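Local coordinates for protein alpha-fucosidase (Bifidobacterium bifidum, PDB 2EAB) that probably releases alpha-1,2-linked L-fucose from glycans by hydrolysis, this chain being the catalytic portion of a longer protein, at residues T351-Q359 against E746-L757. Numbering follows the deposited sequence.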
ATOM      1  N   THR A 351      23.964   0.692   8.070  1.00 10.29           N
ATOM      2  CA  THR A 351      22.543   0.918   8.317  1.00 10.07           C
ATOM      3  C   THR A 351      22.055   0.244   9.602  1.00  9.91           C
ATOM      4  O   THR A 351      21.237   0.806  10.325  1.00  9.59           O
ATOM      5  CB  THR A 351      21.713   0.506   7.087  1.00  9.89           C
ATOM      6  OG1 THR A 351      22.207   1.214   5.944  1.00 10.08           O
ATOM      7  CG2 THR A 351      20.230   0.829   7.275  1.00 10.25           C
ATOM      8  N   ASP A 352      22.571  -0.948   9.892  1.00  9.77           N
ATOM      9  CA  ASP A 352      22.260  -1.604  11.158  1.00 10.16           C
ATOM     10  C   ASP A 352      22.831  -0.837  12.362  1.00 10.18           C
ATOM     11  O   ASP A 352      22.153  -0.669  13.377  1.00 10.45           O
ATOM     12  CB  ASP A 352      22.658  -3.093  11.169  1.00 10.07           C
ATOM     13  CG  ASP A 352      24.113  -3.351  10.763  1.00 10.52           C
ATOM     14  OD1 ASP A 352      24.834  -2.433  10.310  1.00 11.18           O
ATOM     15  OD2 ASP A 352      24.524  -4.527  10.882  1.00 11.22           O
ATOM     16  N   ALA A 353      24.071  -0.368  12.234  1.00 10.54           N
ATOM     17  CA  ALA A 353      24.695   0.463  13.268  1.00 10.66           C
ATOM     18  C   ALA A 353      23.934   1.775  13.462  1.00 10.67           C
ATOM     19  O   ALA A 353      23.756   2.243  14.592  1.00 10.91           O
ATOM     20  CB  ALA A 353      26.155   0.739  12.931  1.00 11.04           C
ATOM     21  N   LEU A 354      23.483   2.348  12.346  1.00 10.70           N
ATOM     22  CA  LEU A 354      22.697   3.578  12.354  1.00 10.62           C
ATOM     23  C   LEU A 354      21.384   3.394  13.107  1.00 10.46           C
ATOM     24  O   LEU A 354      21.022   4.214  13.943  1.00 10.47           O
ATOM     25  CB  LEU A 354      22.431   4.051  10.922  1.00 10.75           C
ATOM     26  CG  LEU A 354      21.609   5.326  10.718  1.00 11.13           C
ATOM     27  CD1 LEU A 354      22.356   6.543  11.235  1.00 12.29           C
ATOM     28  CD2 LEU A 354      21.279   5.493   9.249  1.00 11.14           C
ATOM     29  N   LEU A 355      20.676   2.306  12.806  1.00 10.22           N
ATOM     30  CA  LEU A 355      19.434   1.991  13.500  1.00 10.20           C
ATOM     31  C   LEU A 355      19.664   1.826  15.003  1.00 10.23           C
ATOM     32  O   LEU A 355      18.911   2.358  15.812  1.00  9.92           O
ATOM     33  CB  LEU A 355      18.782   0.740  12.902  1.00 10.25           C
ATOM     34  CG  LEU A 355      17.519   0.222  13.594  1.00 10.35           C
ATOM     35  CD1 LEU A 355      16.370   1.233  13.507  1.00 11.17           C
ATOM     36  CD2 LEU A 355      17.108  -1.118  13.004  1.00 10.19           C
ATOM     37  N   LYS A 356      20.723   1.099  15.363  1.00 10.56           N
ATOM     38  CA  LYS A 356      21.055   0.866  16.765  1.00 11.24           C
ATOM     39  C   LYS A 356      21.331   2.178  17.504  1.00 11.03           C
ATOM     40  O   LYS A 356      20.849   2.373  18.617  1.00 11.36           O
ATOM     41  CB  LYS A 356      22.246  -0.086  16.883  1.00 11.72           C
ATOM     42  CG  LYS A 356      22.423  -0.688  18.266  1.00 13.67           C
ATOM     43  CD  LYS A 356      23.447  -1.811  18.242  1.00 16.94           C
ATOM     44  CE  LYS A 356      23.564  -2.489  19.596  1.00 18.56           C
ATOM     45  NZ  LYS A 356      24.517  -3.634  19.546  1.00 20.29           N
ATOM     46  N   ALA A 357      22.093   3.071  16.875  1.00 11.22           N
ATOM     47  CA  ALA A 357      22.401   4.378  17.460  1.00 11.17           C
ATOM     48  C   ALA A 357      21.130   5.213  17.638  1.00 11.11           C
ATOM     49  O   ALA A 357      20.949   5.874  18.658  1.00 11.42           O
ATOM     50  CB  ALA A 357      23.421   5.121  16.610  1.00 11.33           C
ATOM     51  N   TYR A 358      20.249   5.171  16.640  1.00 10.84           N
ATOM     52  CA  TYR A 358      18.970   5.871  16.709  1.00 10.79           C
ATOM     53  C   TYR A 358      18.148   5.351  17.891  1.00 11.11           C
ATOM     54  O   TYR A 358      17.588   6.136  18.654  1.00 11.40           O
ATOM     55  CB  TYR A 358      18.211   5.689  15.398  1.00 10.77           C
ATOM     56  CG  TYR A 358      17.091   6.675  15.141  1.00 10.16           C
ATOM     57  CD1 TYR A 358      17.290   7.784  14.316  1.00 10.44           C
ATOM     58  CD2 TYR A 358      15.822   6.480  15.685  1.00 10.38           C
ATOM     59  CE1 TYR A 358      16.256   8.681  14.053  1.00 10.34           C
ATOM     60  CE2 TYR A 358      14.787   7.371  15.435  1.00 10.16           C
ATOM     61  CZ  TYR A 358      15.010   8.467  14.621  1.00 10.32           C
ATOM     62  OH  TYR A 358      13.975   9.338  14.377  1.00 10.13           O
ATOM     63  N   GLN A 359      18.102   4.028  18.045  1.00 11.53           N
ATOM     64  CA  GLN A 359      17.365   3.384  19.136  1.00 12.08           C
ATOM     65  C   GLN A 359      17.930   3.733  20.513  1.00 12.93           C
ATOM     66  O   GLN A 359      17.179   3.911  21.470  1.00 13.17           O
ATOM     67  CB  GLN A 359      17.353   1.861  18.958  1.00 11.87           C
ATOM     68  CG  GLN A 359      16.486   1.382  17.799  1.00 10.97           C
ATOM     69  CD  GLN A 359      16.686  -0.085  17.457  1.00 11.70           C
ATOM     70  OE1 GLN A 359      17.788  -0.626  17.573  1.00 12.06           O
ATOM     71  NE2 GLN A 359      15.615  -0.730  17.001  1.00 12.71           N
ATOM     72  N   GLU A 746       9.668   9.038  14.910  1.00  8.68           N
ATOM     73  CA  GLU A 746      10.763   8.599  15.777  1.00  9.11           C
ATOM     74  C   GLU A 746      10.444   7.257  16.415  1.00  8.81           C
ATOM     75  O   GLU A 746      11.287   6.360  16.450  1.00  9.00           O
ATOM     76  CB  GLU A 746      10.992   9.601  16.899  1.00  9.78           C
ATOM     77  CG  GLU A 746      11.772  10.834  16.553  1.00 11.91           C
ATOM     78  CD  GLU A 746      12.055  11.662  17.794  1.00 13.94           C
ATOM     79  OE1 GLU A 746      11.102  11.953  18.549  1.00 14.72           O
ATOM     80  OE2 GLU A 746      13.232  12.014  18.022  1.00 15.94           O
ATOM     81  N   LEU A 747       9.223   7.135  16.927  1.00  8.51           N
ATOM     82  CA  LEU A 747       8.804   5.905  17.585  1.00  8.69           C
ATOM     83  C   LEU A 747       8.718   4.730  16.619  1.00  8.34           C
ATOM     84  O   LEU A 747       9.070   3.609  16.989  1.00  8.37           O
ATOM     85  CB  LEU A 747       7.493   6.104  18.345  1.00  9.27           C
ATOM     86  CG  LEU A 747       7.601   6.950  19.623  1.00 10.06           C
ATOM     87  CD1 LEU A 747       6.228   7.380  20.120  1.00 11.23           C
ATOM     88  CD2 LEU A 747       8.376   6.219  20.721  1.00 11.88           C
ATOM     89  N   GLN A 748       8.264   4.976  15.387  1.00  8.05           N
ATOM     90  CA  GLN A 748       8.255   3.926  14.371  1.00  7.95           C
ATOM     91  C   GLN A 748       9.669   3.430  14.082  1.00  7.95           C
ATOM     92  O   GLN A 748       9.912   2.225  14.011  1.00  7.83           O
ATOM     93  CB  GLN A 748       7.587   4.388  13.074  1.00  7.85           C
ATOM     94  CG  GLN A 748       7.537   3.269  12.028  1.00  8.75           C
ATOM     95  CD  GLN A 748       6.929   3.687  10.709  1.00  8.24           C
ATOM     96  OE1 GLN A 748       7.017   4.844  10.305  1.00  8.78           O
ATOM     97  NE2 GLN A 748       6.318   2.732  10.014  1.00  8.79           N
ATOM     98  N   LEU A 749      10.603   4.362  13.928  1.00  8.06           N
ATOM     99  CA  LEU A 749      11.982   3.998  13.634  1.00  8.60           C
ATOM    100  C   LEU A 749      12.615   3.229  14.791  1.00  8.53           C
ATOM    101  O   LEU A 749      13.374   2.293  14.567  1.00  9.07           O
ATOM    102  CB  LEU A 749      12.807   5.235  13.252  1.00  8.65           C
ATOM    103  CG  LEU A 749      12.841   5.560  11.751  1.00  9.23           C
ATOM    104  CD1 LEU A 749      11.444   5.631  11.123  1.00  9.41           C
ATOM    105  CD2 LEU A 749      13.587   6.853  11.492  1.00  9.38           C
ATOM    106  N   LYS A 750      12.278   3.600  16.020  1.00  8.76           N
ATOM    107  CA  LYS A 750      12.849   2.941  17.198  1.00  9.25           C
ATOM    108  C   LYS A 750      12.223   1.579  17.507  1.00  9.25           C
ATOM    109  O   LYS A 750      12.900   0.684  18.022  1.00  9.41           O
ATOM    110  CB  LYS A 750      12.738   3.839  18.429  1.00  9.68           C
ATOM    111  CG  LYS A 750      13.654   5.045  18.392  1.00 10.51           C
ATOM    112  CD  LYS A 750      13.399   5.963  19.573  1.00 12.32           C
ATOM    113  CE  LYS A 750      14.246   7.212  19.465  1.00 13.81           C
ATOM    114  NZ  LYS A 750      14.018   8.129  20.610  1.00 14.73           N
ATOM    115  N   ASN A 751      10.942   1.423  17.181  1.00  9.16           N
ATOM    116  CA  ASN A 751      10.160   0.289  17.673  1.00  9.42           C
ATOM    117  C   ASN A 751       9.468  -0.566  16.613  1.00  8.96           C
ATOM    118  O   ASN A 751       8.785  -1.529  16.959  1.00  9.26           O
ATOM    119  CB  ASN A 751       9.113   0.779  18.677  1.00  9.90           C
ATOM    120  CG  ASN A 751       9.732   1.454  19.880  1.00 11.51           C
ATOM    121  OD1 ASN A 751      10.437   0.824  20.667  1.00 14.84           O
ATOM    122  ND2 ASN A 751       9.471   2.746  20.031  1.00 12.41           N
ATOM    123  N   ALA A 752       9.636  -0.229  15.338  1.00  8.40           N
ATOM    124  CA  ALA A 752       8.903  -0.932  14.281  1.00  7.77           C
ATOM    125  C   ALA A 752       9.690  -1.086  12.978  1.00  7.65           C
ATOM    126  O   ALA A 752       9.105  -1.302  11.911  1.00  7.40           O
ATOM    127  CB  ALA A 752       7.541  -0.269  14.030  1.00  8.06           C
ATOM    128  N   MET A 753      11.017  -1.003  13.071  1.00  7.67           N
ATOM    129  CA  MET A 753      11.879  -1.214  11.915  1.00  7.90           C
ATOM    130  C   MET A 753      12.938  -2.264  12.207  1.00  8.02           C
ATOM    131  O   MET A 753      13.645  -2.178  13.216  1.00  8.54           O
ATOM    132  CB  MET A 753      12.560   0.096  11.514  1.00  7.97           C
ATOM    133  CG  MET A 753      11.614   1.125  10.933  1.00  8.49           C
ATOM    134  SD  MET A 753      11.145   0.685   9.254  1.00  9.40           S
ATOM    135  CE  MET A 753      12.469   1.480   8.379  1.00 15.86           C
ATOM    136  N   TYR A 754      13.046  -3.254  11.327  1.00  7.84           N
ATOM    137  CA  TYR A 754      14.119  -4.234  11.409  1.00  8.00           C
ATOM    138  C   TYR A 754      15.422  -3.647  10.847  1.00  7.99           C
ATOM    139  O   TYR A 754      15.429  -2.536  10.300  1.00  7.80           O
ATOM    140  CB  TYR A 754      13.738  -5.519  10.667  1.00  7.80           C
ATOM    141  CG  TYR A 754      12.634  -6.358  11.290  1.00  7.31           C
ATOM    142  CD1 TYR A 754      12.531  -6.518  12.676  1.00  7.90           C
ATOM    143  CD2 TYR A 754      11.717  -7.034  10.479  1.00  7.26           C
ATOM    144  CE1 TYR A 754      11.525  -7.312  13.234  1.00  7.80           C
ATOM    145  CE2 TYR A 754      10.713  -7.832  11.026  1.00  7.74           C
ATOM    146  CZ  TYR A 754      10.619  -7.963  12.400  1.00  7.52           C
ATOM    147  OH  TYR A 754       9.615  -8.748  12.931  1.00  7.81           O
ATOM    148  N   ALA A 755      16.515  -4.400  10.968  1.00  8.31           N
ATOM    149  CA  ALA A 755      17.837  -3.949  10.517  1.00  8.60           C
ATOM    150  C   ALA A 755      17.907  -3.647   9.021  1.00  8.50           C
ATOM    151  O   ALA A 755      18.715  -2.818   8.596  1.00  8.77           O
ATOM    152  CB  ALA A 755      18.914  -4.959  10.907  1.00  9.09           C
ATOM    153  N   ASN A 756      17.066  -4.323   8.237  1.00  7.91           N
ATOM    154  CA  ASN A 756      16.949  -4.085   6.798  1.00  7.75           C
ATOM    155  C   ASN A 756      15.898  -3.023   6.454  1.00  7.71           C
ATOM    156  O   ASN A 756      15.510  -2.883   5.292  1.00  7.95           O
ATOM    157  CB  ASN A 756      16.611  -5.395   6.078  1.00  7.66           C
ATOM    158  CG  ASN A 756      15.279  -5.989   6.531  1.00  7.79           C
ATOM    159  OD1 ASN A 756      14.601  -5.443   7.399  1.00  7.17           O
ATOM    160  ND2 ASN A 756      14.907  -7.122   5.945  1.00  7.88           N
ATOM    161  N   LEU A 757      15.445  -2.312   7.483  1.00  7.65           N
ATOM    162  CA  LEU A 757      14.430  -1.258   7.388  1.00  7.63           C
ATOM    163  C   LEU A 757      13.049  -1.727   6.928  1.00  7.47           C
ATOM    164  O   LEU A 757      12.216  -0.915   6.509  1.00  7.38           O
ATOM    165  CB  LEU A 757      14.933  -0.047   6.584  1.00  7.77           C
ATOM    166  CG  LEU A 757      16.249   0.564   7.082  1.00  8.24           C
ATOM    167  CD1 LEU A 757      16.558   1.847   6.330  1.00  8.76           C
ATOM    168  CD2 LEU A 757      16.238   0.809   8.593  1.00  9.28           C
TER
HETATM  169  O   HOH W   1      13.158  -0.394  15.153  1.00 10.33           O
HETATM  170  O   HOH W   2      14.896  -3.178  15.516  1.00 16.54           O
HETATM  171  O   HOH W   3      16.515   7.001  21.976  1.00 46.01           O
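Gln-359 NE2 donates to Lys-750 O at 3.2 Å, bent at N-H...O 147° and meeting the oxygen from above the carbonyl plane. The same amide nitrogen reaches two waters: one, to which its bond is weak, also accepts from Met-753 N and donates to Leu-749 O; the other donates to Met-753 O. A single side-chain amide thus serves the chain where helix 738-751 ends and the loop begins. Deeper in, Leu-355 CG lies anti to the backbone N (chi1 176°), which points the branched end at the junction of helix and loop: CD1 meets Leu-749 O at 3.4 Å, while CD2 packs against Tyr-754 O at 3.5 Å. The Tyr-358 ring lies across the neighbouring helix. Leu-749 CD2 sits over one face, 4.2 Å from the centroid, a CH-pi contact; Lys-750 CG and Glu-746 O lie at the edge. Tyr-358 OH touches Glu-746 CG at 3.4 Å and hydrogen-bonds Glu-372, and the Glu-746 carboxylate makes a salt bridge with Lys-368; Glu-372 and Lys-368 both belong to helix 365-386. A leucine here, lacking ring and hydroxyl, would probably leave Glu-372 without this partner and Leu-749 CD2 without its ring face. At the other end Thr-351 CG2 meets Leu-757 CD1 at 3.9 Å, beside strand 19-22. Within the catalytic domain, then, side-chain packing joins the helices, while Gln-359 and two waters give main-chain groups partners where helix yields to loop.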